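Local coordinates for protein TlmII (Streptoalloteichus hindustanus, PDB 4HVM) that takes part in tallysomycin biosynthesis, probably as a condensation-domain protein of the nonribosomal peptide machinery that may bind phosphopantetheine, at residues Ala247-Ala250 and Trp251-Thr255; Ala323-Leu326 and Asp327-His331; Met454-Ala457 and Val458-Pro461. All coordinates share one frame; numbering follows the deposited sequence.

Contact 1 (Ala247-Ala250 and Trp251-Thr255)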
loop_
_atom_site.group_PDB
_atom_site.type_symbol
_atom_site.label_atom_id
_atom_site.label_comp_id
_atom_site.label_asym_id
_atom_site.label_seq_id
_atom_site.Cartn_x
_atom_site.Cartn_y
_atom_site.Cartn_z
ATOM N N ALA A 247 2.870 -12.832 11.448
ATOM C CA ALA A 247 3.190 -13.894 12.391
ATOM C C ALA A 247 2.932 -15.264 11.782
ATOM O O ALA A 247 3.751 -16.174 11.907
ATOM C CB ALA A 247 2.384 -13.724 13.671
ATOM N N LEU A 248 1.788 -15.400 11.118
ATOM C CA LEU A 248 1.384 -16.680 10.545
ATOM C C LEU A 248 2.156 -17.019 9.274
ATOM O O LEU A 248 2.439 -18.187 9.013
ATOM C CB LEU A 248 -0.125 -16.708 10.285
ATOM C CG LEU A 248 -1.009 -16.802 11.532
ATOM C CD1 LEU A 248 -2.478 -16.773 11.155
ATOM C CD2 LEU A 248 -0.680 -18.052 12.338
ATOM N N THR A 249 2.498 -15.998 8.491
ATOM C CA THR A 249 3.305 -16.194 7.292
ATOM C C THR A 249 4.708 -16.641 7.679
ATOM O O THR A 249 5.266 -17.560 7.077
ATOM C CB THR A 249 3.396 -14.912 6.445
ATOM O OG1 THR A 249 2.088 -14.525 6.007
ATOM C CG2 THR A 249 4.278 -15.140 5.233
ATOM N N ALA A 250 5.271 -15.987 8.691
ATOM C CA ALA A 250 6.584 -16.350 9.208
ATOM C C ALA A 250 6.554 -17.754 9.788
ATOM O O ALA A 250 7.525 -18.498 9.677
ATOM C CB ALA A 250 7.039 -15.356 10.263
ATOM N N TRP A 251 5.431 -18.111 10.405
ATOM C CA TRP A 251 5.264 -19.440 10.981
ATOM C C TRP A 251 5.315 -20.530 9.921
ATOM O O TRP A 251 6.030 -21.519 10.076
ATOM C CB TRP A 251 3.946 -19.539 11.747
ATOM C CG TRP A 251 3.506 -20.953 11.994
ATOM C CD1 TRP A 251 3.972 -21.802 12.956
ATOM C CD2 TRP A 251 2.505 -21.681 11.269
ATOM N NE1 TRP A 251 3.325 -23.011 12.875
ATOM C CE2 TRP A 251 2.420 -22.962 11.847
ATOM C CE3 TRP A 251 1.675 -21.372 10.187
ATOM C CZ2 TRP A 251 1.539 -23.935 11.381
ATOM C CZ3 TRP A 251 0.799 -22.340 9.725
ATOM C CH2 TRP A 251 0.739 -23.605 10.321
ATOM N N TRP A 252 4.549 -20.353 8.849
ATOM C CA TRP A 252 4.462 -21.377 7.818
ATOM C C TRP A 252 5.779 -21.548 7.080
ATOM O O TRP A 252 6.199 -22.670 6.802
ATOM C CB TRP A 252 3.348 -21.073 6.821
ATOM C CG TRP A 252 3.078 -22.232 5.917
ATOM C CD1 TRP A 252 2.275 -23.302 6.182
ATOM C CD2 TRP A 252 3.621 -22.452 4.610
ATOM N NE1 TRP A 252 2.276 -24.172 5.121
ATOM C CE2 TRP A 252 3.094 -23.673 4.142
ATOM C CE3 TRP A 252 4.497 -21.735 3.788
ATOM C CZ2 TRP A 252 3.413 -24.191 2.891
ATOM C CZ3 TRP A 252 4.811 -22.252 2.545
ATOM C CH2 TRP A 252 4.270 -23.468 2.108
ATOM N N LEU A 253 6.429 -20.434 6.763
ATOM C CA LEU A 253 7.732 -20.480 6.112
ATOM C C LEU A 253 8.776 -21.111 7.031
ATOM O O LEU A 253 9.803 -21.607 6.569
ATOM C CB LEU A 253 8.172 -19.079 5.688
ATOM C CG LEU A 253 7.283 -18.369 4.662
ATOM C CD1 LEU A 253 7.839 -16.992 4.350
ATOM C CD2 LEU A 253 7.150 -19.199 3.396
ATOM N N TRP A 254 8.511 -21.085 8.333
ATOM C CA TRP A 254 9.383 -21.738 9.298
ATOM C C TRP A 254 9.175 -23.253 9.252
ATOM O O TRP A 254 10.135 -24.018 9.339
ATOM C CB TRP A 254 9.142 -21.177 10.704
ATOM C CG TRP A 254 9.734 -22.002 11.804
ATOM C CD1 TRP A 254 11.054 -22.107 12.134
ATOM C CD2 TRP A 254 9.023 -22.834 12.727
ATOM N NE1 TRP A 254 11.210 -22.957 13.201
ATOM C CE2 TRP A 254 9.977 -23.416 13.584
ATOM C CE3 TRP A 254 7.673 -23.143 12.912
ATOM C CZ2 TRP A 254 9.625 -24.294 14.607
ATOM C CZ3 TRP A 254 7.324 -24.016 13.928
ATOM C CH2 TRP A 254 8.295 -24.579 14.763
ATOM N N THR A 255 7.922 -23.677 9.096
ATOM C CA THR A 255 7.601 -25.098 8.966
ATOM C C THR A 255 7.877 -25.593 7.551
ATOM O O THR A 255 8.438 -26.674 7.368
ATOM C CB THR A 255 6.123 -25.398 9.299
ATOM O OG1 THR A 255 5.275 -24.766 8.336
ATOM C CG2 THR A 255 5.761 -24.897 10.682
#
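Leu248 and Trp251, and Thr249 and Leu253, meet one turn apart within a single helix, a buried i to i+3 and i to i+4 contact near the C-terminal end of helix 241-255. Three backbone bonds of ordinary length carry it, from Trp251 N to Ala247 O, from Trp252 N to Leu248 O and, the straightest at 170°, from Leu253 N to Thr249 O over 3.1 Å. The next, Trp254 N to Ala250 O, is weak. The indole of Trp251 turns its benzo edge to the carbonyl of Leu248, whose O lies close to the ring plane, 3.5 Å from CE3. With CG anti to the backbone N (chi1 162°), this ring is carried off the helix to pack on Ala453 of helix 445-459, Leu317 of helix 314-330 and Leu465. One face takes CG2 of Thr255, near the rim. On another side of the helix, Thr249 and Leu253 run alongside each other in the same direction, CG2 of Thr249 being 4.1 Å from CD1 of Leu253, and both rest on Val359 of strand 359-361. The polar branch of Thr249 is turned back along the helix, where OG1 is hydrogen-bonded to Met245 O. At the far end, Thr255 OG1 gives its proton to Trp252 O over 2.8 Å. The pattern is that of a helix packed between a strand on one side and helices 314-330 and 445-459 on others, consistent with the alpha/beta architecture of condensation domains.

Contact 2 (Ala323-Leu326 and Asp327-His331)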
loop_
_atom_site.group_PDB
_atom_site.type_symbol
_atom_site.label_atom_id
_atom_site.label_comp_id
_atom_site.label_asym_id
_atom_site.label_seq_id
_atom_site.Cartn_x
_atom_site.Cartn_y
_atom_site.Cartn_z
ATOM N N ALA A 323 7.682 -8.266 18.959
ATOM C CA ALA A 323 8.954 -7.832 19.528
ATOM C C ALA A 323 9.903 -7.334 18.444
ATOM O O ALA A 323 10.657 -6.384 18.653
ATOM C CB ALA A 323 9.595 -8.958 20.315
ATOM N N GLY A 324 9.869 -7.984 17.287
ATOM C CA GLY A 324 10.708 -7.587 16.176
ATOM C C GLY A 324 10.200 -6.325 15.510
ATOM O O GLY A 324 10.983 -5.455 15.128
ATOM N N PHE A 325 8.882 -6.226 15.375
ATOM C CA PHE A 325 8.257 -5.087 14.712
ATOM C C PHE A 325 8.436 -3.799 15.505
ATOM O O PHE A 325 8.881 -2.789 14.963
ATOM C CB PHE A 325 6.772 -5.358 14.480
ATOM C CG PHE A 325 6.033 -4.210 13.850
ATOM C CD1 PHE A 325 6.166 -3.936 12.497
ATOM C CD2 PHE A 325 5.193 -3.413 14.609
ATOM C CE1 PHE A 325 5.479 -2.882 11.917
ATOM C CE2 PHE A 325 4.503 -2.362 14.036
ATOM C CZ PHE A 325 4.646 -2.095 12.690
ATOM N N LEU A 326 8.085 -3.837 16.786
ATOM C CA LEU A 326 8.206 -2.664 17.644
ATOM C C LEU A 326 9.657 -2.219 17.790
ATOM O O LEU A 326 9.940 -1.031 17.928
ATOM C CB LEU A 326 7.591 -2.937 19.016
ATOM C CG LEU A 326 6.076 -3.120 19.037
ATOM C CD1 LEU A 326 5.604 -3.487 20.426
ATOM C CD2 LEU A 326 5.399 -1.852 18.566
ATOM N N ASP A 327 10.573 -3.179 17.760
ATOM C CA ASP A 327 11.996 -2.874 17.828
ATOM C C ASP A 327 12.425 -2.055 16.611
ATOM O O ASP A 327 13.206 -1.108 16.726
ATOM C CB ASP A 327 12.809 -4.168 17.918
ATOM C CG ASP A 327 14.227 -3.939 18.411
ATOM O OD1 ASP A 327 14.480 -2.919 19.089
ATOM O OD2 ASP A 327 15.091 -4.793 18.125
ATOM N N ALA A 328 11.896 -2.423 15.447
ATOM C CA ALA A 328 12.186 -1.717 14.206
ATOM C C ALA A 328 11.501 -0.356 14.180
ATOM O O ALA A 328 12.050 0.611 13.655
ATOM C CB ALA A 328 11.750 -2.549 13.010
ATOM N N VAL A 329 10.301 -0.289 14.745
ATOM C CA VAL A 329 9.545 0.959 14.801
ATOM C C VAL A 329 10.204 1.970 15.743
ATOM O O VAL A 329 10.323 3.153 15.412
ATOM C CB VAL A 329 8.078 0.710 15.218
ATOM C CG1 VAL A 329 7.363 2.018 15.491
ATOM C CG2 VAL A 329 7.352 -0.077 14.138
ATOM N N VAL A 330 10.633 1.495 16.911
ATOM C CA VAL A 330 11.332 2.336 17.882
ATOM C C VAL A 330 12.585 2.951 17.263
ATOM O O VAL A 330 12.868 4.136 17.455
ATOM C CB VAL A 330 11.718 1.539 19.153
ATOM C CG1 VAL A 330 12.797 2.267 19.941
ATOM C CG2 VAL A 330 10.499 1.300 20.018
ATOM N N HIS A 331 13.318 2.142 16.503
ATOM C CA HIS A 331 14.527 2.602 15.826
ATOM C C HIS A 331 14.270 2.878 14.347
ATOM O O HIS A 331 15.047 2.470 13.482
ATOM C CB HIS A 331 15.647 1.573 15.982
ATOM C CG HIS A 331 15.941 1.216 17.405
ATOM N ND1 HIS A 331 15.310 0.179 18.059
ATOM C CD2 HIS A 331 16.790 1.766 18.305
ATOM C CE1 HIS A 331 15.764 0.101 19.297
ATOM N NE2 HIS A 331 16.664 1.052 19.472
#
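Phe325 and Val329, one helical turn apart, form the close-packed side of this contact near the C-terminal end of helix 314-330. CG2 of Val329 sits over one face of the phenyl ring, 3.8 Å from its centroid and 18° off the normal, a CH-pi contact displaced slightly toward the CE2-CZ rim. Two torsions bring it about: the ring is swung out with CG anti to the backbone N (chi1 178°), and Val329 holds CG2 beside its own N, on the side of the preceding turn. Beneath them Val329 N is bonded to Phe325 O at 2.9 Å, in the carbonyl plane. Beyond the helix the phenyl group meets Phe302 edge-to-face and packs on Val300, Thr279 and Val281 of strands 297-305 and 274-282, while Ala328 also touches Phe302. Replacing Phe325 by an alanine would probably leave CG2 of Val329 without its aromatic face and open a gap against Phe302 and the two strands. The other side is looser. Ala323, Leu326 and Val330 are exposed; there the backbone does most of the work, with Val330 N reaching Leu326 O at 2.8 Å, whereas the bond from Asp327 N to Ala323 O is weak at 3.3 Å. Asp327 brings only its CB near that carbonyl. The helix ends at Val330; in the next residue, His331, ND1 is bonded to Asp327 O over 2.8 Å, close to the plane of both the imidazole and the carbonyl; the same oxygen also receives His331 N, so two bonds grip it. His331 further stacks on Trp194, and its O accepts from Trp195 NE1. The arrangement is that of a helix packed by one side against a beta-sheet, with His331 just past its end bonding back through ND1 to the last turn.

Contact 3 (Met454-Ala457 and Val458-Pro461)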
loop_
_atom_site.group_PDB
_atom_site.type_symbol
_atom_site.label_atom_id
_atom_site.label_comp_id
_atom_site.label_asym_id
_atom_site.label_seq_id
_atom_site.Cartn_x
_atom_site.Cartn_y
_atom_site.Cartn_z
HETATM N N MSE A 454 -5.276 -19.832 11.043
HETATM C CA MSE A 454 -6.178 -18.752 11.433
HETATM C C MSE A 454 -7.341 -19.274 12.264
HETATM O O MSE A 454 -7.692 -18.692 13.292
HETATM C CB MSE A 454 -6.701 -18.011 10.203
HETATM C CG MSE A 454 -5.764 -16.941 9.680
HETATM SE SE MSE A 454 -6.513 -15.966 8.180
HETATM C CE MSE A 454 -6.538 -17.425 6.896
ATOM N N ALA A 455 -7.935 -20.376 11.814
ATOM C CA ALA A 455 -9.021 -21.015 12.545
ATOM C C ALA A 455 -8.574 -21.385 13.951
ATOM O O ALA A 455 -9.299 -21.160 14.919
ATOM C CB ALA A 455 -9.506 -22.250 11.804
ATOM N N GLN A 456 -7.370 -21.937 14.054
ATOM C CA GLN A 456 -6.801 -22.313 15.339
ATOM C C GLN A 456 -6.552 -21.089 16.214
ATOM O O GLN A 456 -6.818 -21.114 17.415
ATOM C CB GLN A 456 -5.496 -23.081 15.135
ATOM C CG GLN A 456 -4.856 -23.561 16.418
ATOM C CD GLN A 456 -5.736 -24.533 17.170
ATOM O OE1 GLN A 456 -5.858 -25.698 16.790
ATOM N NE2 GLN A 456 -6.356 -24.061 18.245
ATOM N N ALA A 457 -6.049 -20.018 15.606
ATOM C CA ALA A 457 -5.708 -18.808 16.352
ATOM C C ALA A 457 -6.922 -18.162 17.011
ATOM O O ALA A 457 -6.806 -17.536 18.065
ATOM C CB ALA A 457 -5.002 -17.806 15.451
ATOM N N VAL A 458 -8.085 -18.312 16.386
ATOM C CA VAL A 458 -9.316 -17.764 16.934
ATOM C C VAL A 458 -9.921 -18.732 17.949
ATOM O O VAL A 458 -10.446 -18.313 18.982
ATOM C CB VAL A 458 -10.339 -17.463 15.822
ATOM C CG1 VAL A 458 -11.641 -16.950 16.414
ATOM C CG2 VAL A 458 -9.764 -16.459 14.835
ATOM N N ALA A 459 -9.830 -20.025 17.654
ATOM C CA ALA A 459 -10.374 -21.052 18.535
ATOM C C ALA A 459 -9.641 -21.095 19.867
ATOM O O ALA A 459 -10.263 -21.013 20.926
ATOM C CB ALA A 459 -10.309 -22.407 17.865
ATOM N N ASP A 460 -8.318 -21.227 19.802
ATOM C CA ASP A 460 -7.478 -21.288 20.995
ATOM C C ASP A 460 -6.059 -20.814 20.684
ATOM O O ASP A 460 -5.224 -21.587 20.211
ATOM C CB ASP A 460 -7.444 -22.712 21.556
ATOM C CG ASP A 460 -6.890 -22.777 22.972
ATOM O OD1 ASP A 460 -6.380 -21.754 23.479
ATOM O OD2 ASP A 460 -6.964 -23.865 23.577
ATOM N N PRO A 461 -5.777 -19.536 20.965
ATOM C CA PRO A 461 -4.461 -18.958 20.676
ATOM C C PRO A 461 -3.347 -19.539 21.548
ATOM O O PRO A 461 -2.178 -19.242 21.306
ATOM C CB PRO A 461 -4.662 -17.471 20.981
ATOM C CG PRO A 461 -5.793 -17.430 21.950
ATOM C CD PRO A 461 -6.701 -18.552 21.554
#
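Val458 packs back on the turn before it: its CG2 lies 3.4 Å from Met454 O, and its N is bonded to the same oxygen at 3.1 Å and makes a second, weak bond to Ala455 O. Ala459 follows with a regular helical bond, N to Ala455 O at 3.0 Å, its CB set beside that carbonyl. Asp460 is the first residue to leave helical geometry, yet its N still closes a straight bond to Gln456 O (2.8 Å, 167°). Its own carbonyl is met by the side chain of Gln456: bent at chi2 (62°), the chain brings NE2 to 3.4 Å from Asp460 O, a weak bond, and to 3.7 Å from Asp460 CB. The two side chains run alongside each other in the same direction, amide and carboxylate planes 56° apart, while Asp460 OD1 turns onward to Ser462 N. Pro461, which has no N-H to give, instead lays ring carbons CB and CD against Ala457 O, each 3.6 Å away, and the chain runs on out of the helix. Pro461 is joined to helix 314-330 by backbone bonding to Arg315. Ala457 touches both Leu230 of helix 224-231 and Phe314 of helix 314-330, Val458 touches Ala229, and the selenomethionine Met454 reaches Met245 of helix 241-255 and Leu220 and Val222 of strand 216-223.

The three contacts lie on three helices, 241-255, 314-330 and 445-459, in series along the chain. Contacts 1 and 3 touch directly: Leu248 CD1 packs 3.6 Å from Met454 CG, with the contact centres about 15 Å apart. Contact 2 stands off, its centre about 19 Å from that of contact 1 and about 25 Å from that of contact 3; the nearest atoms are about 9 and 15 Å apart. Helix 314-330 nevertheless joins them, since its earlier residues meet both others: Phe314 lies against Leu248 and Ala457, and Leu317 against Trp251. Contact 2 instead presses Phe325 onto strands 274-282 and 297-305.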